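Local coordinates for MutT/nudix family protein (PDB 2FML) that is of unknown function but joins a Nudix domain to an NrtR-like winged helix, consistent with a DNA-binding regulator that senses a nucleotide ligand, at residues A[49-54]-A[222-226]. Numbering follows the deposited sequence.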
ATOM      1  N   TYR A  49     -17.684 -15.413  -2.825  1.00 55.71           N
ATOM      2  CA  TYR A  49     -17.730 -16.807  -2.501  1.00 54.40           C
ATOM      3  C   TYR A  49     -19.131 -17.359  -2.746  1.00 54.89           C
ATOM      4  O   TYR A  49     -20.083 -16.833  -2.201  1.00 54.02           O
ATOM      5  CB  TYR A  49     -17.278 -16.959  -1.052  1.00 53.52           C
ATOM      6  CG  TYR A  49     -17.473 -18.315  -0.414  1.00 53.78           C
ATOM      7  CD1 TYR A  49     -16.520 -19.331  -0.553  1.00 52.22           C
ATOM      8  CD2 TYR A  49     -18.588 -18.548   0.406  1.00 49.44           C
ATOM      9  CE1 TYR A  49     -16.730 -20.572   0.094  1.00 53.89           C
ATOM     10  CE2 TYR A  49     -18.789 -19.751   1.032  1.00 52.41           C
ATOM     11  CZ  TYR A  49     -17.882 -20.769   0.862  1.00 51.10           C
ATOM     12  OH  TYR A  49     -18.140 -21.940   1.529  1.00 51.01           O
ATOM     13  N   ASN A  50     -19.253 -18.396  -3.586  1.00 54.73           N
ATOM     14  CA  ASN A  50     -20.495 -19.161  -3.708  1.00 55.73           C
ATOM     15  C   ASN A  50     -20.685 -20.240  -2.597  1.00 55.68           C
ATOM     16  O   ASN A  50     -19.926 -21.187  -2.576  1.00 55.60           O
ATOM     17  CB  ASN A  50     -20.548 -19.811  -5.105  1.00 55.48           C
ATOM     18  CG  ASN A  50     -21.936 -20.334  -5.450  1.00 56.46           C
ATOM     19  OD1 ASN A  50     -22.424 -21.324  -4.875  1.00 55.25           O
ATOM     20  ND2 ASN A  50     -22.597 -19.644  -6.367  1.00 57.57           N
ATOM     21  N   LYS A  51     -21.685 -20.125  -1.707  1.00 56.46           N
ATOM     22  CA  LYS A  51     -21.852 -21.082  -0.569  1.00 57.25           C
ATOM     23  C   LYS A  51     -22.250 -22.493  -0.973  1.00 57.88           C
ATOM     24  O   LYS A  51     -21.796 -23.471  -0.380  1.00 57.60           O
ATOM     25  CB  LYS A  51     -22.917 -20.629   0.461  1.00 57.82           C
ATOM     26  CG  LYS A  51     -22.629 -19.332   1.223  1.00 61.42           C
ATOM     27  CD  LYS A  51     -23.890 -18.452   1.283  1.00 64.94           C
ATOM     28  CE  LYS A  51     -24.937 -18.965   2.267  1.00 68.48           C
ATOM     29  NZ  LYS A  51     -24.869 -18.304   3.615  1.00 69.77           N
ATOM     30  N   GLU A  52     -23.156 -22.601  -1.935  1.00 58.50           N
ATOM     31  CA  GLU A  52     -23.692 -23.900  -2.310  1.00 59.57           C
ATOM     32  C   GLU A  52     -22.562 -24.714  -2.917  1.00 58.98           C
ATOM     33  O   GLU A  52     -22.380 -25.884  -2.580  1.00 58.87           O
ATOM     34  CB  GLU A  52     -24.917 -23.769  -3.248  1.00 60.65           C
ATOM     35  CG  GLU A  52     -25.944 -22.639  -2.838  1.00 64.12           C
ATOM     36  CD  GLU A  52     -25.477 -21.195  -3.276  1.00 68.75           C
ATOM     37  OE1 GLU A  52     -25.557 -20.867  -4.498  1.00 69.69           O
ATOM     38  OE2 GLU A  52     -25.031 -20.396  -2.406  1.00 67.57           O
ATOM     39  N   ALA A  53     -21.761 -24.048  -3.747  1.00 58.84           N
ATOM     40  CA  ALA A  53     -20.644 -24.663  -4.441  1.00 58.73           C
ATOM     41  C   ALA A  53     -19.397 -24.805  -3.587  1.00 59.39           C
ATOM     42  O   ALA A  53     -18.514 -25.605  -3.914  1.00 60.12           O
ATOM     43  CB  ALA A  53     -20.327 -23.858  -5.663  1.00 58.92           C
ATOM     44  N   ASP A  54     -19.327 -24.025  -2.505  1.00 59.93           N
ATOM     45  CA  ASP A  54     -18.104 -23.823  -1.700  1.00 59.95           C
ATOM     46  C   ASP A  54     -16.956 -23.287  -2.579  1.00 59.47           C
ATOM     47  O   ASP A  54     -15.837 -23.782  -2.538  1.00 59.61           O
ATOM     48  CB  ASP A  54     -17.724 -25.102  -0.904  1.00 60.01           C
ATOM     49  CG  ASP A  54     -16.944 -24.802   0.397  1.00 62.06           C
ATOM     50  OD1 ASP A  54     -16.552 -23.635   0.642  1.00 65.29           O
ATOM     51  OD2 ASP A  54     -16.719 -25.731   1.202  1.00 62.39           O
ATOM     52  N   LYS A 222     -15.176 -22.677   6.445  1.00 64.08           N
ATOM     53  CA  LYS A 222     -15.158 -23.084   5.004  1.00 63.47           C
ATOM     54  C   LYS A 222     -14.495 -22.049   4.100  1.00 63.70           C
ATOM     55  O   LYS A 222     -13.832 -22.395   3.133  1.00 64.15           O
ATOM     56  CB  LYS A 222     -16.582 -23.391   4.507  1.00 63.17           C
ATOM     57  CG  LYS A 222     -17.246 -24.680   5.148  1.00 63.67           C
ATOM     58  CD  LYS A 222     -18.342 -25.266   4.236  1.00 63.80           C
ATOM     59  CE  LYS A 222     -19.092 -26.449   4.835  1.00 65.00           C
ATOM     60  NZ  LYS A 222     -20.047 -27.022   3.800  1.00 64.82           N
ATOM     61  N   VAL A 223     -14.679 -20.768   4.429  1.00 62.71           N
ATOM     62  CA  VAL A 223     -13.997 -19.687   3.761  1.00 61.50           C
ATOM     63  C   VAL A 223     -12.500 -19.725   4.107  1.00 62.32           C
ATOM     64  O   VAL A 223     -11.661 -19.779   3.214  1.00 62.78           O
ATOM     65  CB  VAL A 223     -14.619 -18.337   4.100  1.00 60.42           C
ATOM     66  CG1 VAL A 223     -13.714 -17.221   3.596  1.00 60.56           C
ATOM     67  CG2 VAL A 223     -16.005 -18.243   3.500  1.00 58.18           C
ATOM     68  N   PHE A 224     -12.172 -19.721   5.392  1.00 62.47           N
ATOM     69  CA  PHE A 224     -10.803 -19.893   5.822  1.00 63.78           C
ATOM     70  C   PHE A 224     -10.083 -21.106   5.194  1.00 63.71           C
ATOM     71  O   PHE A 224      -8.924 -21.003   4.828  1.00 64.39           O
ATOM     72  CB  PHE A 224     -10.749 -20.012   7.336  1.00 63.94           C
ATOM     73  CG  PHE A 224     -10.503 -18.714   8.035  1.00 65.82           C
ATOM     74  CD1 PHE A 224     -11.401 -17.639   7.889  1.00 66.66           C
ATOM     75  CD2 PHE A 224      -9.368 -18.557   8.854  1.00 66.78           C
ATOM     76  CE1 PHE A 224     -11.173 -16.425   8.538  1.00 66.74           C
ATOM     77  CE2 PHE A 224      -9.136 -17.355   9.520  1.00 67.44           C
ATOM     78  CZ  PHE A 224     -10.049 -16.283   9.360  1.00 66.98           C
ATOM     79  N   ALA A 225     -10.761 -22.245   5.065  1.00 63.39           N
ATOM     80  CA  ALA A 225     -10.117 -23.426   4.487  1.00 63.09           C
ATOM     81  C   ALA A 225      -9.862 -23.257   2.965  1.00 62.63           C
ATOM     82  O   ALA A 225      -8.857 -23.766   2.457  1.00 61.68           O
ATOM     83  CB  ALA A 225     -10.901 -24.705   4.806  1.00 62.14           C
ATOM     84  N   LYS A 226     -10.768 -22.573   2.252  1.00 62.84           N
ATOM     85  CA  LYS A 226     -10.551 -22.268   0.811  1.00 63.74           C
ATOM     86  C   LYS A 226      -9.265 -21.424   0.595  1.00 63.65           C
ATOM     87  O   LYS A 226      -8.534 -21.630  -0.378  1.00 63.32           O
ATOM     88  CB  LYS A 226     -11.760 -21.565   0.106  1.00 63.95           C
ATOM     89  CG  LYS A 226     -13.068 -22.391  -0.118  1.00 62.72           C
ATOM     90  CD  LYS A 226     -12.885 -23.900  -0.115  1.00 66.04           C
ATOM     91  CE  LYS A 226     -12.791 -24.553  -1.484  1.00 67.90           C
ATOM     92  NZ  LYS A 226     -13.071 -26.073  -1.417  1.00 62.96           N
TER
HETATM   93  O   HOH W   1     -14.071 -25.407   2.553  1.00 50.24           O
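Val223 sets its methyl CG2 over the centre of the Tyr49 ring, a CH-pi contact at 3.9 Å from the centroid and only 5° off the ring normal. The pair joins a beta hairpin turn of the Nudix domain, between strands 39-50 and 55-63, to helix 217-228 of the NrtR-like winged-helix domain. Lys226 reaches the same ring at its edge, with CG 4.1 Å from Tyr49 CE1. Lys222 CB lies 3.7 Å from Tyr49 OH.

Asp54 sits between the two lysines. The extended Lys222 side chain crosses that of Asp54 at about a right angle, with Lys222 CD 3.5 Å from Asp54 OD2. Lys226 is bent at chi2 and chi3 (-22° and -99°), which lays CG and CD beside Asp54 OD1 and brings CE to 3.3 Å from Asp54 O. Both ammonium groups lie beyond salt-bridge range of OD2, though their charge may still steady the carboxylate. No direct hydrogen bond links 49-54 to 222-226; a water donates to both Asp54 OD2 and Lys222 O.

Further out, Leu211 packs on Tyr49 and Val223, and Lys51 forms a salt bridge with Glu219 of the same helix. The turn is held by an Asx motif, Ala53 N to Asn50 OD1 at 3.0 Å. Within the hairpin, Tyr49 OH donates a very short 2.5 Å hydrogen bond to Asp54 OD1, which lies in the plane of the ring.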